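PDB 3I3L: alkylhalidase CmlS from Streptomyces venezuelae, which is a flavin-dependent halogenase of chloramphenicol biosynthesis that carries a covalently attached FAD. Local coordinates for residues T50-S55 against V162-R167. Numbering follows the deposited sequence.
Sequences TIYERS and VVLTVR. With FAD (flavin-adenine dinucleotide), chain B.
Tyr52, last residue of strand 48-52, carries the whole contact with strand 162-168, meeting Val166 and Leu164 through its ring. With CG turned anti to the carbonyl carbon (chi1 -57°), the ring reaches from the mixed sheet that holds strand 48-52 to the small antiparallel sheet of strands 151-155, 162-168 and 171-177. Val166 crosses it at about a right angle and sets CG2 over one face, 4.0 Å from the ring centroid, a CH-pi contact; CG2 lies nearest Tyr52 CD1, at 3.7 Å. Leu164 CD2 comes in obliquely, 4.3 Å from Tyr52 CE2. His146, Val151 and Val175 add to the packing round the ring. Glu53 turns from that apolar layer to the ribose of the adenosine half: its OE1 accepts a hydrogen bond from FAD O3B at 2.9 Å and another from the amide of Gly31, while OE2 lies against FAD O2B in a bond so short that its modelled length is doubtful. Arg54 extends along the adenine, its NE 3.2 Å from FAD O2B in a bent hydrogen bond (135°), and FAD C8A sits over one face of its guanidinium. Ser55 N reaches back to the anti lone pair of Glu53 OE2 at 2.9 Å, which helps fix the rotation of the carboxylate. Trading Glu53 for an alanine would probably cost the ribose its carboxylate acceptor and leave the amides of Ser55 and Gly31 without this partner. An acidic residue gripping the ribose diol after the second parallel strand is characteristic of Rossmann-type FAD domains. The chemistry thus divides at the strand end: apolar contacts join the two sheets through Tyr52, while the next residues hold the cofactor by charged and polar groups.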
# COMPACT_ATOMS: atom_id res chain seq x y z
N THR A 50 23.91 9.22 5.15
CA THR A 50 24.30 9.75 3.84
C THR A 50 23.39 9.24 2.68
O THR A 50 23.19 8.07 2.55
CB THR A 50 25.81 9.51 3.58
OG1 THR A 50 26.58 10.21 4.60
CG2 THR A 50 26.21 10.04 2.21
N ILE A 51 22.88 10.15 1.84
CA ILE A 51 22.04 9.76 0.73
C ILE A 51 22.73 10.03 -0.59
O ILE A 51 23.08 11.19 -0.88
CB ILE A 51 20.70 10.55 0.73
CG1 ILE A 51 19.94 10.34 2.06
CG2 ILE A 51 19.91 10.14 -0.47
CD1 ILE A 51 18.69 11.22 2.23
N TYR A 52 22.88 8.97 -1.40
CA TYR A 52 23.45 9.03 -2.74
C TYR A 52 22.35 8.89 -3.79
O TYR A 52 21.70 7.85 -3.86
CB TYR A 52 24.44 7.88 -2.93
CG TYR A 52 25.56 7.86 -1.91
CD1 TYR A 52 26.73 8.63 -2.11
CD2 TYR A 52 25.47 7.11 -0.76
CE1 TYR A 52 27.77 8.65 -1.20
CE2 TYR A 52 26.50 7.11 0.19
CZ TYR A 52 27.65 7.90 -0.05
OH TYR A 52 28.65 7.94 0.85
N GLU A 53 22.10 9.96 -4.56
CA GLU A 53 21.11 10.00 -5.61
C GLU A 53 21.80 10.20 -6.96
O GLU A 53 22.59 11.16 -7.11
CB GLU A 53 20.12 11.13 -5.32
CG GLU A 53 19.21 11.54 -6.50
CD GLU A 53 18.38 10.39 -7.05
OE1 GLU A 53 17.64 9.77 -6.26
OE2 GLU A 53 18.47 10.07 -8.26
N ARG A 54 21.55 9.32 -7.93
CA ARG A 54 22.30 9.43 -9.22
C ARG A 54 21.87 10.64 -10.07
O ARG A 54 22.62 11.10 -10.95
CB ARG A 54 22.11 8.17 -10.07
CG ARG A 54 20.63 7.91 -10.42
CD ARG A 54 20.43 6.68 -11.28
NE ARG A 54 19.00 6.54 -11.66
CZ ARG A 54 18.48 5.45 -12.24
NH1 ARG A 54 19.28 4.38 -12.50
NH2 ARG A 54 17.17 5.41 -12.54
N SER A 55 20.65 11.15 -9.85
CA SER A 55 20.15 12.21 -10.73
C SER A 55 20.38 13.56 -10.10
O SER A 55 20.78 13.67 -8.95
CB SER A 55 18.63 12.08 -10.98
OG SER A 55 18.31 10.94 -11.77
N VAL A 162 29.51 -2.56 5.29
CA VAL A 162 29.07 -2.49 3.91
C VAL A 162 30.05 -1.57 3.21
O VAL A 162 30.37 -0.54 3.75
CB VAL A 162 27.61 -1.88 3.80
CG1 VAL A 162 27.27 -1.57 2.38
CG2 VAL A 162 26.57 -2.84 4.41
N VAL A 163 30.51 -1.93 1.99
CA VAL A 163 31.29 -1.01 1.17
C VAL A 163 30.67 -0.66 -0.16
O VAL A 163 30.53 -1.48 -0.97
CB VAL A 163 32.72 -1.56 0.95
CG1 VAL A 163 33.58 -0.52 0.21
CG2 VAL A 163 33.34 -1.91 2.30
N LEU A 164 30.39 0.62 -0.38
CA LEU A 164 29.79 1.07 -1.64
C LEU A 164 30.81 1.66 -2.59
O LEU A 164 31.72 2.37 -2.17
CB LEU A 164 28.74 2.15 -1.34
CG LEU A 164 27.32 1.67 -0.98
CD1 LEU A 164 27.35 0.79 0.17
CD2 LEU A 164 26.49 2.87 -0.68
N THR A 165 30.66 1.39 -3.88
CA THR A 165 31.41 2.17 -4.84
C THR A 165 30.49 3.17 -5.46
O THR A 165 29.38 2.82 -5.87
CB THR A 165 32.10 1.34 -5.90
OG1 THR A 165 32.96 0.41 -5.26
CG2 THR A 165 32.94 2.23 -6.82
N VAL A 166 30.97 4.41 -5.55
CA VAL A 166 30.20 5.61 -5.95
C VAL A 166 30.97 6.38 -7.06
O VAL A 166 32.21 6.49 -7.00
CB VAL A 166 30.09 6.48 -4.68
CG1 VAL A 166 30.34 7.89 -4.93
CG2 VAL A 166 28.78 6.20 -3.94
N ARG A 167 30.25 6.91 -8.05
CA ARG A 167 30.89 7.74 -9.09
C ARG A 167 30.77 9.20 -8.76
O ARG A 167 29.70 9.77 -8.93
CB ARG A 167 30.34 7.46 -10.49
CG ARG A 167 31.26 6.60 -11.36
CD ARG A 167 31.20 6.92 -12.89
NE ARG A 167 29.83 7.12 -13.40
CZ ARG A 167 29.05 6.17 -13.97
NH1 ARG A 167 27.82 6.48 -14.38
NH2 ARG A 167 29.49 4.91 -14.13
PA FAD B . 11.73 5.94 -6.90
O1A FAD B . 11.99 5.28 -8.24
O2A FAD B . 10.63 6.94 -6.85
O5B FAD B . 13.13 6.64 -6.41
C5B FAD B . 14.35 5.94 -6.52
C4B FAD B . 15.53 6.91 -6.77
O4B FAD B . 16.75 6.12 -6.77
C3B FAD B . 15.47 7.59 -8.12
O3B FAD B . 15.43 8.97 -7.95
C2B FAD B . 16.76 7.17 -8.84
O2B FAD B . 17.36 8.26 -9.47
C1B FAD B . 17.64 6.65 -7.72
N9A FAD B . 18.60 5.61 -8.04
C8A FAD B . 18.39 4.48 -8.77
N7A FAD B . 19.54 3.76 -8.79
C5A FAD B . 20.51 4.46 -8.16
C6A FAD B . 21.85 4.19 -7.92
N6A FAD B . 22.40 3.07 -8.35
N1A FAD B . 22.56 5.10 -7.19
C2A FAD B . 22.00 6.26 -6.73
N3A FAD B . 20.68 6.50 -6.96
C4A FAD B . 19.94 5.62 -7.66
N1 FAD B . 2.57 5.35 -6.72
C2 FAD B . 1.64 6.07 -6.00
O2 FAD B . 1.80 6.16 -4.79
N3 FAD B . 0.55 6.65 -6.60
C4 FAD B . 0.36 6.53 -7.95
O4 FAD B . -0.64 7.10 -8.49
C4X FAD B . 1.28 5.77 -8.69
N5 FAD B . 1.12 5.65 -10.05
C5X FAD B . 2.09 4.99 -10.78
C6 FAD B . 1.93 4.85 -12.16
C7 FAD B . 2.86 4.13 -12.88
C7M FAD B . 2.73 3.97 -14.37
C8 FAD B . 3.96 3.60 -12.20
C8M FAD B . 5.03 2.90 -12.94
C9 FAD B . 4.10 3.70 -10.82
C9A FAD B . 3.14 4.42 -10.12
N10 FAD B . 3.33 4.56 -8.78
C10 FAD B . 2.39 5.18 -8.05
C1' FAD B . 4.44 3.77 -8.18
C2' FAD B . 5.39 4.69 -7.44
O2' FAD B . 5.72 5.71 -8.28
C3' FAD B . 6.61 4.03 -6.87
O3' FAD B . 6.22 3.03 -5.96
C4' FAD B . 7.48 5.07 -6.08
O4' FAD B . 8.07 6.01 -6.94
C5' FAD B . 8.63 4.35 -5.38
O5' FAD B . 9.37 5.25 -4.61
P FAD B . 10.88 4.85 -4.38
O1P FAD B . 10.96 3.40 -3.97
O2P FAD B . 11.55 5.89 -3.49
O3P FAD B . 11.56 4.79 -5.84